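Local coordinates for protein OLD nuclease (Thermus scotoductus, PDB 6P74) that degrades linear or supercoiled double-stranded DNA from 5' to 3', nicks and linearises circular DNA, and hydrolyses ATP in a DNA-stimulated manner, at residues Ala315-Arg327 / Ser337-Arg351. Residues are numbered along the deposited sequence; the frame is centred on the assembly and turned at random.
Sequences ADVNRFEALRLVR and SYVREEDKSALDNVR. With SO4 (sulfate ion), chain G.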
loop_
_atom_site.group_PDB
_atom_site.type_symbol
_atom_site.label_atom_id
_atom_site.label_comp_id
_atom_site.label_asym_id
_atom_site.label_seq_id
_atom_site.Cartn_x
_atom_site.Cartn_y
_atom_site.Cartn_z
ATOM N N ALA A 315 9.209 5.868 22.705
ATOM C CA ALA A 315 10.143 6.903 22.272
ATOM C C ALA A 315 10.618 7.607 23.538
ATOM O O ALA A 315 10.022 8.595 23.971
ATOM C CB ALA A 315 9.503 7.836 21.277
ATOM N N ASP A 316 11.689 7.073 24.126
ATOM C CA ASP A 316 12.179 7.487 25.436
ATOM C C ASP A 316 13.222 8.584 25.279
ATOM O O ASP A 316 14.248 8.371 24.622
ATOM C CB ASP A 316 12.786 6.292 26.165
ATOM C CG ASP A 316 12.836 6.488 27.653
ATOM O OD1 ASP A 316 13.426 7.502 28.116
ATOM O OD2 ASP A 316 12.262 5.625 28.358
ATOM N N VAL A 317 12.986 9.744 25.908
ATOM C CA VAL A 317 13.962 10.822 25.788
ATOM C C VAL A 317 15.287 10.444 26.449
ATOM O O VAL A 317 16.345 10.939 26.050
ATOM C CB VAL A 317 13.415 12.145 26.359
ATOM C CG1 VAL A 317 13.167 11.971 27.781
ATOM C CG2 VAL A 317 14.415 13.239 26.215
ATOM N N ASN A 318 15.269 9.578 27.459
ATOM C CA ASN A 318 16.525 9.203 28.096
ATOM C C ASN A 318 17.357 8.311 27.197
ATOM O O ASN A 318 18.560 8.166 27.416
ATOM C CB ASN A 318 16.256 8.519 29.438
ATOM C CG ASN A 318 15.332 9.345 30.327
ATOM O OD1 ASN A 318 15.777 10.244 31.058
ATOM N ND2 ASN A 318 14.027 9.064 30.247
ATOM N N ARG A 319 16.754 7.739 26.174
ATOM C CA ARG A 319 17.496 6.950 25.206
ATOM C C ARG A 319 17.381 7.917 24.024
ATOM O O ARG A 319 16.381 7.928 23.300
ATOM C CB ARG A 319 16.764 5.621 24.992
ATOM C CG ARG A 319 17.612 4.481 24.513
ATOM C CD ARG A 319 16.789 3.198 24.518
ATOM N NE ARG A 319 16.823 2.483 25.794
ATOM C CZ ARG A 319 17.587 1.413 26.013
ATOM N NH1 ARG A 319 18.363 0.936 25.039
ATOM N NH2 ARG A 319 17.563 0.808 27.194
ATOM N N PHE A 320 18.404 8.750 23.828
ATOM C CA PHE A 320 18.284 9.842 22.868
ATOM C C PHE A 320 19.072 9.307 21.674
ATOM O O PHE A 320 18.807 9.730 20.544
ATOM C CB PHE A 320 18.815 11.220 23.294
ATOM C CG PHE A 320 20.183 11.183 23.897
ATOM C CD1 PHE A 320 21.306 11.057 23.096
ATOM C CD2 PHE A 320 20.353 11.303 25.275
ATOM C CE1 PHE A 320 22.583 11.025 23.657
ATOM C CE2 PHE A 320 21.623 11.270 25.851
ATOM C CZ PHE A 320 22.739 11.134 25.042
ATOM N N GLU A 321 20.000 8.366 21.883
ATOM C CA GLU A 321 20.717 7.812 20.740
ATOM C C GLU A 321 19.769 7.115 19.774
ATOM O O GLU A 321 20.035 7.077 18.569
ATOM C CB GLU A 321 21.809 6.829 21.193
ATOM C CG GLU A 321 22.880 7.444 22.102
ATOM C CD GLU A 321 22.477 7.447 23.572
ATOM O OE1 GLU A 321 21.273 7.272 23.877
ATOM O OE2 GLU A 321 23.369 7.620 24.429
ATOM N N ALA A 322 18.667 6.552 20.283
ATOM C CA ALA A 322 17.745 5.801 19.430
ATOM C C ALA A 322 16.903 6.695 18.524
ATOM O O ALA A 322 16.406 6.222 17.495
ATOM C CB ALA A 322 16.817 4.948 20.283
ATOM N N LEU A 323 16.781 7.978 18.857
ATOM C CA LEU A 323 15.762 8.833 18.277
ATOM C C LEU A 323 16.112 9.282 16.873
ATOM O O LEU A 323 17.235 9.733 16.607
ATOM C CB LEU A 323 15.541 10.048 19.171
ATOM C CG LEU A 323 14.858 9.694 20.497
ATOM C CD1 LEU A 323 14.748 10.903 21.416
ATOM C CD2 LEU A 323 13.490 9.041 20.247
ATOM N N ARG A 324 15.135 9.148 15.979
ATOM C CA ARG A 324 15.158 9.730 14.645
ATOM C C ARG A 324 13.826 10.425 14.448
ATOM O O ARG A 324 12.775 9.775 14.536
ATOM C CB ARG A 324 15.345 8.665 13.546
ATOM C CG ARG A 324 16.431 7.639 13.784
ATOM C CD ARG A 324 17.805 8.260 13.657
ATOM N NE ARG A 324 18.816 7.228 13.808
ATOM C CZ ARG A 324 19.381 6.902 14.962
ATOM N NH1 ARG A 324 19.051 7.557 16.078
ATOM N NH2 ARG A 324 20.273 5.926 14.991
ATOM N N LEU A 325 13.856 11.721 14.152
ATOM C CA LEU A 325 12.630 12.496 13.957
ATOM C C LEU A 325 12.513 12.896 12.490
ATOM O O LEU A 325 13.438 13.495 11.927
ATOM C CB LEU A 325 12.606 13.712 14.891
ATOM C CG LEU A 325 11.529 14.793 14.760
ATOM C CD1 LEU A 325 10.139 14.229 14.821
ATOM C CD2 LEU A 325 11.712 15.804 15.879
ATOM N N VAL A 326 11.387 12.546 11.869
ATOM C CA VAL A 326 11.195 12.645 10.422
ATOM C C VAL A 326 10.044 13.606 10.152
ATOM O O VAL A 326 8.960 13.454 10.726
ATOM C CB VAL A 326 10.907 11.268 9.786
ATOM C CG1 VAL A 326 10.670 11.390 8.261
ATOM C CG2 VAL A 326 12.036 10.300 10.050
ATOM N N ARG A 327 10.271 14.589 9.280
ATOM C CA ARG A 327 9.199 15.520 8.949
ATOM C C ARG A 327 9.543 16.279 7.675
ATOM O O ARG A 327 10.691 16.270 7.214
ATOM C CB ARG A 327 8.923 16.481 10.109
ATOM C CG ARG A 327 9.880 17.597 10.223
ATOM C CD ARG A 327 9.803 18.176 11.600
ATOM N NE ARG A 327 11.154 18.286 12.115
ATOM C CZ ARG A 327 11.478 18.653 13.344
ATOM N NH1 ARG A 327 10.541 18.962 14.238
ATOM N NH2 ARG A 327 12.761 18.697 13.659
ATOM N N SER A 337 16.162 14.083 11.659
ATOM C CA SER A 337 16.973 14.652 12.726
ATOM C C SER A 337 17.294 13.586 13.757
ATOM O O SER A 337 16.501 12.667 13.977
ATOM C CB SER A 337 16.247 15.815 13.453
ATOM O OG SER A 337 15.631 16.675 12.524
ATOM N N TYR A 338 18.434 13.758 14.424
ATOM C CA TYR A 338 18.973 12.818 15.402
ATOM C C TYR A 338 20.175 13.467 16.073
ATOM O O TYR A 338 20.737 14.444 15.567
ATOM C CB TYR A 338 19.376 11.486 14.752
ATOM C CG TYR A 338 20.319 11.637 13.571
ATOM C CD1 TYR A 338 21.698 11.727 13.760
ATOM C CD2 TYR A 338 19.835 11.707 12.280
ATOM C CE1 TYR A 338 22.573 11.889 12.692
ATOM C CE2 TYR A 338 20.710 11.854 11.184
ATOM C CZ TYR A 338 22.082 11.938 11.399
ATOM O OH TYR A 338 22.960 12.093 10.330
ATOM N N VAL A 339 20.561 12.920 17.224
ATOM C CA VAL A 339 21.766 13.396 17.889
ATOM C C VAL A 339 22.977 12.965 17.065
ATOM O O VAL A 339 23.176 11.775 16.803
ATOM C CB VAL A 339 21.850 12.868 19.325
ATOM C CG1 VAL A 339 23.046 13.469 20.007
ATOM C CG2 VAL A 339 20.581 13.218 20.107
ATOM N N ARG A 340 23.777 13.939 16.635
ATOM C CA ARG A 340 24.997 13.661 15.890
ATOM C C ARG A 340 26.040 13.004 16.788
ATOM O O ARG A 340 26.059 13.204 18.003
ATOM C CB ARG A 340 25.566 14.948 15.288
ATOM C CG ARG A 340 24.651 15.639 14.286
ATOM C CD ARG A 340 25.303 16.869 13.635
ATOM N NE ARG A 340 26.489 16.519 12.842
ATOM C CZ ARG A 340 26.470 15.888 11.662
ATOM N NH1 ARG A 340 25.317 15.519 11.106
ATOM N NH2 ARG A 340 27.614 15.611 11.038
ATOM N N GLU A 341 26.917 12.209 16.166
ATOM C CA GLU A 341 27.962 11.502 16.907
ATOM C C GLU A 341 28.804 12.453 17.755
ATOM O O GLU A 341 28.980 12.246 18.960
ATOM C CB GLU A 341 28.841 10.724 15.923
ATOM C CG GLU A 341 28.388 9.289 15.725
ATOM C CD GLU A 341 28.669 8.448 16.948
ATOM O OE1 GLU A 341 29.709 8.714 17.601
ATOM O OE2 GLU A 341 27.855 7.545 17.261
ATOM N N GLU A 342 29.357 13.487 17.133
ATOM C CA GLU A 342 30.060 14.549 17.842
ATOM C C GLU A 342 29.373 14.934 19.151
ATOM O O GLU A 342 30.024 15.090 20.189
ATOM C CB GLU A 342 30.152 15.759 16.923
ATOM C CG GLU A 342 28.867 15.917 16.134
ATOM C CD GLU A 342 28.950 16.935 15.017
ATOM O OE1 GLU A 342 28.625 18.124 15.264
ATOM O OE2 GLU A 342 29.327 16.530 13.891
ATOM N N ASP A 343 28.054 15.081 19.115
ATOM C CA ASP A 343 27.301 15.645 20.228
ATOM C C ASP A 343 26.907 14.633 21.299
ATOM O O ASP A 343 26.476 15.047 22.383
ATOM C CB ASP A 343 26.041 16.326 19.693
ATOM C CG ASP A 343 26.364 17.480 18.783
ATOM O OD1 ASP A 343 27.564 17.824 18.698
ATOM O OD2 ASP A 343 25.437 18.035 18.156
ATOM N N LYS A 344 27.052 13.330 21.033
ATOM C CA LYS A 344 26.544 12.326 21.960
ATOM C C LYS A 344 27.181 12.453 23.342
ATOM O O LYS A 344 26.501 12.296 24.361
ATOM C CB LYS A 344 26.759 10.925 21.394
ATOM C CG LYS A 344 25.771 10.536 20.285
ATOM C CD LYS A 344 25.887 9.049 19.958
ATOM C CE LYS A 344 24.999 8.623 18.803
ATOM N NZ LYS A 344 25.039 7.128 18.646
ATOM N N SER A 345 28.478 12.736 23.408
ATOM C CA SER A 345 29.137 12.684 24.707
ATOM C C SER A 345 28.698 13.841 25.605
ATOM O O SER A 345 28.512 13.654 26.809
ATOM C CB SER A 345 30.649 12.677 24.531
ATOM O OG SER A 345 31.070 13.981 24.199
ATOM N N ALA A 346 28.523 15.040 25.049
ATOM C CA ALA A 346 28.038 16.159 25.856
ATOM C C ALA A 346 26.623 15.907 26.384
ATOM O O ALA A 346 26.337 16.147 27.564
ATOM C CB ALA A 346 28.082 17.454 25.045
ATOM N N LEU A 347 25.716 15.436 25.525
ATOM C CA LEU A 347 24.373 15.119 26.000
ATOM C C LEU A 347 24.392 13.973 27.020
ATOM O O LEU A 347 23.608 13.965 27.977
ATOM C CB LEU A 347 23.460 14.790 24.820
ATOM C CG LEU A 347 21.980 15.043 25.120
ATOM C CD1 LEU A 347 21.792 16.477 25.655
ATOM C CD2 LEU A 347 21.107 14.805 23.907
ATOM N N ASP A 348 25.283 12.999 26.841
ATOM C CA ASP A 348 25.353 11.893 27.791
ATOM C C ASP A 348 25.792 12.387 29.163
ATOM O O ASP A 348 25.272 11.939 30.195
ATOM C CB ASP A 348 26.307 10.804 27.270
ATOM C CG ASP A 348 26.536 9.675 28.285
ATOM O OD1 ASP A 348 25.598 8.884 28.555
ATOM O OD2 ASP A 348 27.661 9.586 28.824
ATOM N N ASN A 349 26.754 13.310 29.195
ATOM C CA ASN A 349 27.133 13.941 30.454
ATOM C C ASN A 349 25.933 14.608 31.114
ATOM O O ASN A 349 25.760 14.524 32.336
ATOM C CB ASN A 349 28.245 14.957 30.208
ATOM C CG ASN A 349 28.663 15.681 31.467
ATOM O OD1 ASN A 349 29.270 15.082 32.351
ATOM N ND2 ASN A 349 28.350 16.976 31.556
ATOM N N VAL A 350 25.088 15.269 30.315
ATOM C CA VAL A 350 23.927 15.954 30.868
ATOM C C VAL A 350 22.931 14.934 31.378
ATOM O O VAL A 350 22.282 15.141 32.403
ATOM C CB VAL A 350 23.296 16.890 29.812
ATOM C CG1 VAL A 350 21.929 17.335 30.258
ATOM C CG2 VAL A 350 24.187 18.109 29.554
ATOM N N ARG A 351 22.813 13.802 30.688
ATOM C CA ARG A 351 21.910 12.759 31.150
ATOM C C ARG A 351 22.360 12.203 32.495
ATOM O O ARG A 351 21.528 11.911 33.361
ATOM C CB ARG A 351 21.813 11.652 30.101
ATOM C CG ARG A 351 21.077 10.416 30.587
ATOM C CD ARG A 351 20.839 9.440 29.463
ATOM N NE ARG A 351 22.102 9.006 28.868
ATOM C CZ ARG A 351 22.216 8.442 27.665
ATOM N NH1 ARG A 351 21.138 8.251 26.900
ATOM N NH2 ARG A 351 23.417 8.080 27.215
HETATM S S SO4 G . 20.757 16.319 12.382
HETATM O O1 SO4 G . 21.659 17.390 12.789
HETATM O O2 SO4 G . 21.246 15.057 12.923
HETATM O O3 SO4 G . 19.424 16.592 12.908
HETATM O O4 SO4 G . 20.712 16.235 10.925
HETATM O O HOH W 1 13.421 16.334 10.988
#
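Phe320 lays its ring against helix 341-355, one face over Leu347, whose CD2 stands 3.7 Å from the Phe320 ring centroid in a CH-pi contact; Val339 CG2 packs against Phe320 CD1. Phe320 CG sits between its backbone N and carbonyl carbon (chi1 48°), which carries CZ to the helix backbone. A flat aromatic suits this site because it can lie against a guanidinium: Phe320 CE2 is 3.2 Å above the Arg351 guanidinium plane, toward that group's rim, the planes 20° apart. Arg351, bent at chi3 (60°), grips Glu321 end-on: Arg351 NH2 takes the syn lone pair of Glu321 OE2 at 2.8 Å and Arg351 NH1 reaches Glu321 OE1 at 3.2 Å. Arg351 NH1 also donates to Asn318 O at 2.6 Å, and NH2 to Asp348 OD1, so bonds at the guanidinium edge limit its rotation. In this P-loop ATPase domain, strand 323-328 lies between strand 23-27, which precedes the Walker A loop, and edge strand 334-337. Leu325 and Ser337 form an antiparallel hydrogen-bonded pair (Leu325 N to Ser337 O and Ser337 N to Leu325 O, each 2.8 Å), and the hydroxyl OG of Ser337 shares a water with Leu325 O and Arg327 NE. Arg324 passes Tyr338 CB and turns NH1 onto Glu321 O and Leu323 O, while its NE donates to Pro19 O.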